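Local atomic coordinates of endo-pectate lyase (Erwinia chrysanthemi, PDB entry 3B4N), a protein that cleaves polygalacturonate by calcium-dependent elimination, leaving oligosaccharides with an unsaturated galacturonosyl non-reducing end, and probably also acts on highly methylated pectins. Residues S179-I184 against N200-T205; S230-T235 against G261-L266. One frame throughout, in Å; residues are numbered along the deposited sequence. Where two conformers were deposited one is given.

Interaction 1: residues S179-I184 against N200-T205; sequences SGNCTI and NGKTMT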
loop_
_atom_site.group_PDB
_atom_site.type_symbol
_atom_site.label_atom_id
_atom_site.label_comp_id
_atom_site.label_asym_id
_atom_site.label_seq_id
_atom_site.Cartn_x
_atom_site.Cartn_y
_atom_site.Cartn_z
ATOM N N SER A 179 -3.938 -16.234 7.317
ATOM C CA SER A 179 -3.143 -17.449 7.405
ATOM C C SER A 179 -2.224 -17.532 6.204
ATOM O O SER A 179 -2.526 -16.991 5.140
ATOM C CB SER A 179 -4.030 -18.702 7.470
ATOM O OG SER A 179 -4.580 -19.016 6.208
ATOM N N GLY A 180 -1.088 -18.188 6.395
ATOM C CA GLY A 180 -0.133 -18.360 5.323
ATOM C C GLY A 180 0.424 -17.120 4.666
ATOM O O GLY A 180 0.610 -16.085 5.300
ATOM N N ASN A 181 0.688 -17.242 3.373
ATOM C CA ASN A 181 1.279 -16.159 2.604
ATOM C C ASN A 181 0.289 -15.502 1.684
ATOM O O ASN A 181 -0.241 -16.130 0.762
ATOM C CB ASN A 181 2.450 -16.704 1.816
ATOM C CG ASN A 181 3.394 -17.469 2.695
ATOM O OD1 ASN A 181 3.820 -16.970 3.744
ATOM N ND2 ASN A 181 3.719 -18.690 2.294
ATOM N N CYS A 182 0.053 -14.222 1.932
ATOM C CA CYS A 182 -0.895 -13.473 1.146
ATOM C C CYS A 182 -0.238 -12.320 0.416
ATOM O O CYS A 182 0.715 -11.712 0.907
ATOM C CB CYS A 182 -1.976 -12.884 2.037
ATOM S SG CYS A 182 -2.670 -13.942 3.348
ATOM N N THR A 183 -0.760 -12.030 -0.761
ATOM C CA THR A 183 -0.267 -10.919 -1.548
ATOM C C THR A 183 -1.446 -10.024 -1.906
ATOM O O THR A 183 -2.507 -10.493 -2.330
ATOM C CB THR A 183 0.455 -11.410 -2.818
ATOM O OG1 THR A 183 1.656 -12.090 -2.431
ATOM C CG2 THR A 183 0.827 -10.241 -3.710
ATOM N N ILE A 184 -1.258 -8.728 -1.683
ATOM C CA ILE A 184 -2.265 -7.710 -1.962
ATOM C C ILE A 184 -1.582 -6.878 -3.039
ATOM O O ILE A 184 -0.709 -6.051 -2.768
ATOM C CB ILE A 184 -2.574 -6.928 -0.670
ATOM C CG1 ILE A 184 -3.148 -7.898 0.375
ATOM C CG2 ILE A 184 -3.526 -5.786 -0.960
ATOM C CD1 ILE A 184 -3.371 -7.272 1.758
ATOM N N ASN A 200 -2.390 -11.200 9.923
ATOM C CA ASN A 200 -2.719 -12.184 10.956
ATOM C C ASN A 200 -2.220 -13.531 10.418
ATOM O O ASN A 200 -2.639 -14.587 10.896
ATOM C CB ASN A 200 -4.239 -12.301 11.160
ATOM C CG ASN A 200 -4.858 -11.087 11.828
ATOM O OD1 ASN A 200 -5.979 -10.705 11.505
ATOM N ND2 ASN A 200 -4.155 -10.501 12.783
ATOM N N GLY A 201 -1.327 -13.486 9.427
ATOM C CA GLY A 201 -0.804 -14.697 8.810
ATOM C C GLY A 201 0.698 -14.873 8.921
ATOM O O GLY A 201 1.296 -14.440 9.895
ATOM N N LYS A 202 1.312 -15.512 7.924
ATOM C CA LYS A 202 2.753 -15.753 7.945
ATOM C C LYS A 202 3.531 -14.648 7.239
ATOM O O LYS A 202 4.444 -14.064 7.830
ATOM C CB LYS A 202 3.065 -17.115 7.307
ATOM C CG LYS A 202 4.491 -17.600 7.508
ATOM C CD LYS A 202 4.806 -17.879 8.971
ATOM C CE LYS A 202 6.184 -18.503 9.117
ATOM N NZ LYS A 202 6.668 -18.494 10.534
ATOM N N THR A 203 3.206 -14.391 5.977
ATOM C CA THR A 203 3.847 -13.310 5.230
ATOM C C THR A 203 2.780 -12.589 4.426
ATOM O O THR A 203 2.068 -13.211 3.638
ATOM C CB THR A 203 4.924 -13.798 4.232
ATOM O OG1 THR A 203 5.931 -14.538 4.923
ATOM C CG2 THR A 203 5.605 -12.598 3.579
ATOM N N MET A 204 2.657 -11.284 4.643
ATOM C CA MET A 204 1.696 -10.466 3.905
ATOM C C MET A 204 2.515 -9.494 3.049
ATOM O O MET A 204 3.275 -8.679 3.570
ATOM C CB MET A 204 0.771 -9.714 4.871
ATOM C CG MET A 204 -0.181 -8.749 4.158
ATOM S SD MET A 204 -1.356 -7.953 5.273
ATOM C CE MET A 204 -0.341 -6.607 5.868
ATOM N N THR A 205 2.365 -9.598 1.734
ATOM C CA THR A 205 3.119 -8.765 0.807
ATOM C C THR A 205 2.234 -7.776 0.069
ATOM O O THR A 205 1.229 -8.170 -0.526
ATOM C CB THR A 205 3.837 -9.647 -0.239
ATOM O OG1 THR A 205 4.685 -10.581 0.435
ATOM C CG2 THR A 205 4.677 -8.800 -1.191
HETATM O O HOH W 1 6.204 -17.070 4.311
HETATM O O HOH W 2 3.429 -12.991 0.970
#
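Cys182 and the two threonines Thr203 and Thr205 exchange the backbone bonds that join these strands: Cys182 N donates to Thr203 O (2.8 Å), Thr205 N to Cys182 O (2.8 Å), and Ile184 N donates to Thr205 O. Upstream, Gly180 O is gripped twice from one face of its plane, by Lys202 N at 2.8 Å and by Thr203 N at 3.2 Å. Gly180 turns here with a phi of 58°, a region glycine enters easily, and Gly201, having no CB, lets its backbone pass close to Ser179 N and Gly180 O. This parallel pairing joins two successive coils of a right-handed parallel beta-helix. On its outer face Thr183 and Thr205 lie side by side, pointing the same way, with Thr183 OG1 3.9 Å from Thr205 CB; beta-branched, hydroxyl-bearing residues suit a strand surface only partly exposed. A water there donates to Cys182 O and meets Thr205 OG1 at 2.8 Å. The chi1 of Asn181 (-51°) sets CG beside the backbone N, and the amide end then comes back toward the other strand, with OD1 3.4 Å from Thr203 CB. The inner face is apolar: Ile184 CD1 reaches Met204 SD at 4.1 Å, and both side chains also touch Ala197. Beside them Cys182 is tied by a disulfide to Cys177, while Asn232 O, in the next coil, takes the ammonium of Lys202.

Interaction 2: residues S230-T235 against G261-L266; sequences SKNSTT and GGPRFL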
loop_
_atom_site.group_PDB
_atom_site.type_symbol
_atom_site.label_atom_id
_atom_site.label_comp_id
_atom_site.label_asym_id
_atom_site.label_seq_id
_atom_site.Cartn_x
_atom_site.Cartn_y
_atom_site.Cartn_z
ATOM N N SER A 230 -0.003 -11.108 13.924
ATOM C CA SER A 230 0.590 -12.428 14.103
ATOM C C SER A 230 2.054 -12.300 14.515
ATOM O O SER A 230 2.635 -11.213 14.453
ATOM C CB SER A 230 0.478 -13.237 12.811
ATOM O OG SER A 230 1.101 -12.547 11.749
ATOM N N LYS A 231 2.641 -13.414 14.948
ATOM C CA LYS A 231 4.043 -13.454 15.370
ATOM C C LYS A 231 4.838 -14.388 14.454
ATOM O O LYS A 231 4.259 -15.222 13.758
ATOM C CB LYS A 231 4.159 -13.944 16.819
ATOM C CG LYS A 231 3.274 -13.190 17.802
ATOM C CD LYS A 231 3.245 -13.872 19.160
ATOM C CE LYS A 231 2.180 -13.258 20.050
ATOM N NZ LYS A 231 1.915 -14.107 21.249
ATOM N N ASN A 232 6.162 -14.244 14.467
ATOM C CA ASN A 232 7.054 -15.050 13.628
ATOM C C ASN A 232 6.567 -14.839 12.198
ATOM O O ASN A 232 6.503 -15.776 11.398
ATOM C CB ASN A 232 6.930 -16.535 14.007
ATOM C CG ASN A 232 7.078 -16.771 15.500
ATOM O OD1 ASN A 232 8.136 -16.544 16.068
ATOM N ND2 ASN A 232 6.008 -17.218 16.138
ATOM N N SER A 233 6.240 -13.588 11.887
ATOM C CA SER A 233 5.674 -13.242 10.594
ATOM C C SER A 233 6.223 -11.940 10.041
ATOM O O SER A 233 6.744 -11.104 10.780
ATOM C CB SER A 233 4.163 -13.135 10.737
ATOM O OG SER A 233 3.848 -12.281 11.819
ATOM N N THR A 234 6.032 -11.750 8.742
ATOM C CA THR A 234 6.576 -10.597 8.048
ATOM C C THR A 234 5.590 -9.875 7.153
ATOM O O THR A 234 4.769 -10.511 6.494
ATOM C CB THR A 234 7.730 -11.053 7.123
ATOM O OG1 THR A 234 8.627 -11.889 7.869
ATOM C CG2 THR A 234 8.496 -9.863 6.546
ATOM N N THR A 235 5.675 -8.545 7.144
ATOM C CA THR A 235 4.887 -7.725 6.234
ATOM C C THR A 235 5.931 -7.149 5.275
ATOM O O THR A 235 6.933 -6.569 5.709
ATOM C CB THR A 235 4.142 -6.592 6.949
ATOM O OG1 THR A 235 3.149 -7.162 7.814
ATOM C CG2 THR A 235 3.444 -5.684 5.927
ATOM N N GLY A 261 2.991 -10.206 21.619
ATOM C CA GLY A 261 4.312 -10.795 21.646
ATOM C C GLY A 261 4.955 -10.605 20.286
ATOM O O GLY A 261 4.451 -9.824 19.478
ATOM N N GLY A 262 6.050 -11.316 20.036
ATOM C CA GLY A 262 6.735 -11.195 18.761
ATOM C C GLY A 262 7.523 -12.441 18.419
ATOM O O GLY A 262 7.278 -13.504 18.992
ATOM N N PRO A 263 8.490 -12.344 17.495
ATOM C CA PRO A 263 8.850 -11.115 16.782
ATOM C C PRO A 263 7.977 -10.858 15.568
ATOM O O PRO A 263 7.417 -11.788 14.990
ATOM C CB PRO A 263 10.292 -11.376 16.375
ATOM C CG PRO A 263 10.266 -12.853 16.062
ATOM C CD PRO A 263 9.444 -13.428 17.197
ATOM N N ARG A 264 7.844 -9.587 15.204
ATOM C CA ARG A 264 7.100 -9.206 14.006
ATOM C C ARG A 264 8.094 -8.461 13.124
ATOM O O ARG A 264 8.884 -7.646 13.608
ATOM C CB ARG A 264 5.914 -8.317 14.356
ATOM C CG ARG A 264 4.920 -9.017 15.256
ATOM C CD ARG A 264 3.642 -8.232 15.373
ATOM N NE ARG A 264 2.662 -8.908 16.216
ATOM C CZ ARG A 264 2.286 -8.479 17.418
ATOM N NH1 ARG A 264 2.813 -7.377 17.936
ATOM N NH2 ARG A 264 1.348 -9.130 18.087
ATOM N N PHE A 265 8.059 -8.743 11.828
ATOM C CA PHE A 265 8.999 -8.131 10.916
ATOM C C PHE A 265 8.374 -7.312 9.819
ATOM O O PHE A 265 7.296 -7.631 9.324
ATOM C CB PHE A 265 9.872 -9.203 10.265
ATOM C CG PHE A 265 10.576 -10.085 11.245
ATOM C CD1 PHE A 265 10.117 -11.372 11.492
ATOM C CD2 PHE A 265 11.707 -9.629 11.913
ATOM C CE1 PHE A 265 10.781 -12.202 12.397
ATOM C CE2 PHE A 265 12.374 -10.449 12.816
ATOM C CZ PHE A 265 11.911 -11.736 13.056
ATOM N N LEU A 266 9.066 -6.246 9.452
ATOM C CA LEU A 266 8.641 -5.404 8.347
ATOM C C LEU A 266 9.817 -5.336 7.377
ATOM O O LEU A 266 10.960 -5.118 7.786
ATOM C CB LEU A 266 8.295 -3.990 8.816
ATOM C CG LEU A 266 8.095 -2.985 7.671
ATOM C CD1 LEU A 266 6.818 -3.327 6.902
ATOM C CD2 LEU A 266 8.032 -1.567 8.223
HETATM O O HOH W 3 8.539 -16.178 19.047
#
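Phe265 and Lys231 bury the most surface here, one at the strands and the other in the loops leading into them. The Phe265 backbone is bound twice to strand 233-235, its N donating to Ser233 O (2.9 Å) and its O accepting from Thr235 N (2.9 Å). CG stands anti to the carbonyl carbon (chi1 -55°), and the ring leaves the outer face obliquely to Thr234, with CD1 packed 3.5 Å from Ser233 O; it gives apolar bulk beside the threonine on a partly exposed strand. Thr235, third in buried area, has its side chain facing inward with that of Leu266, whose CD1 packs 3.5 Å from Thr235 O; the Thr235 hydroxyl is hydrogen-bonded to the Asn199 side chain. Lys231 runs extended beyond CG along Gly261 and Gly262, CE coming 3.5 Å from Gly261 N, a buried atom with no partner in the model. Gly261 has no CB, and one there would crowd CE; NZ reaches on to Asn259 O. Between these two centres the loop is closed by Asn232 N to Pro263 O (2.8 Å), Pro263 following a cis peptide bond. Arg264, its chain extended from CG to NE, points NE at Ser230 O, 2.9 Å away. Ser230 O lies in the guanidinium plane, while NE stands above the Ser230 carbonyl plane, 47° out of it. Gly261 O sits over the centre of one guanidinium face, and Asn229 O and Ser253 OG take the other nitrogens. Such neutral oxygens, chiefly carbonyls, probably offset through their dipoles the charge that Arg264 brings into a buried place.

In the fold
Interaction 1 comes first along the chain and closes before interaction 2 opens; their centres lie about 11 Å apart, on the same side of the chain's centre. Strands 181-189, 203-207, 233-238 and 264-268 follow one another through the parallel beta-helix, so the two interactions are alternate joints of one ladder. The missing joint, 203-207 with 233-238, is made between them: Thr234 pairs through its backbone with Lys202 and Met204, while probable hydrogen bonds, such as Ser230 OG to Gly201 O at 2.7 Å, also link the loops ahead of the strands. The Asn200 side chain lies about 4 Å from a bound zinc ion and that of Ser230 about 11 Å, so interaction 1 lies nearer the zinc sites.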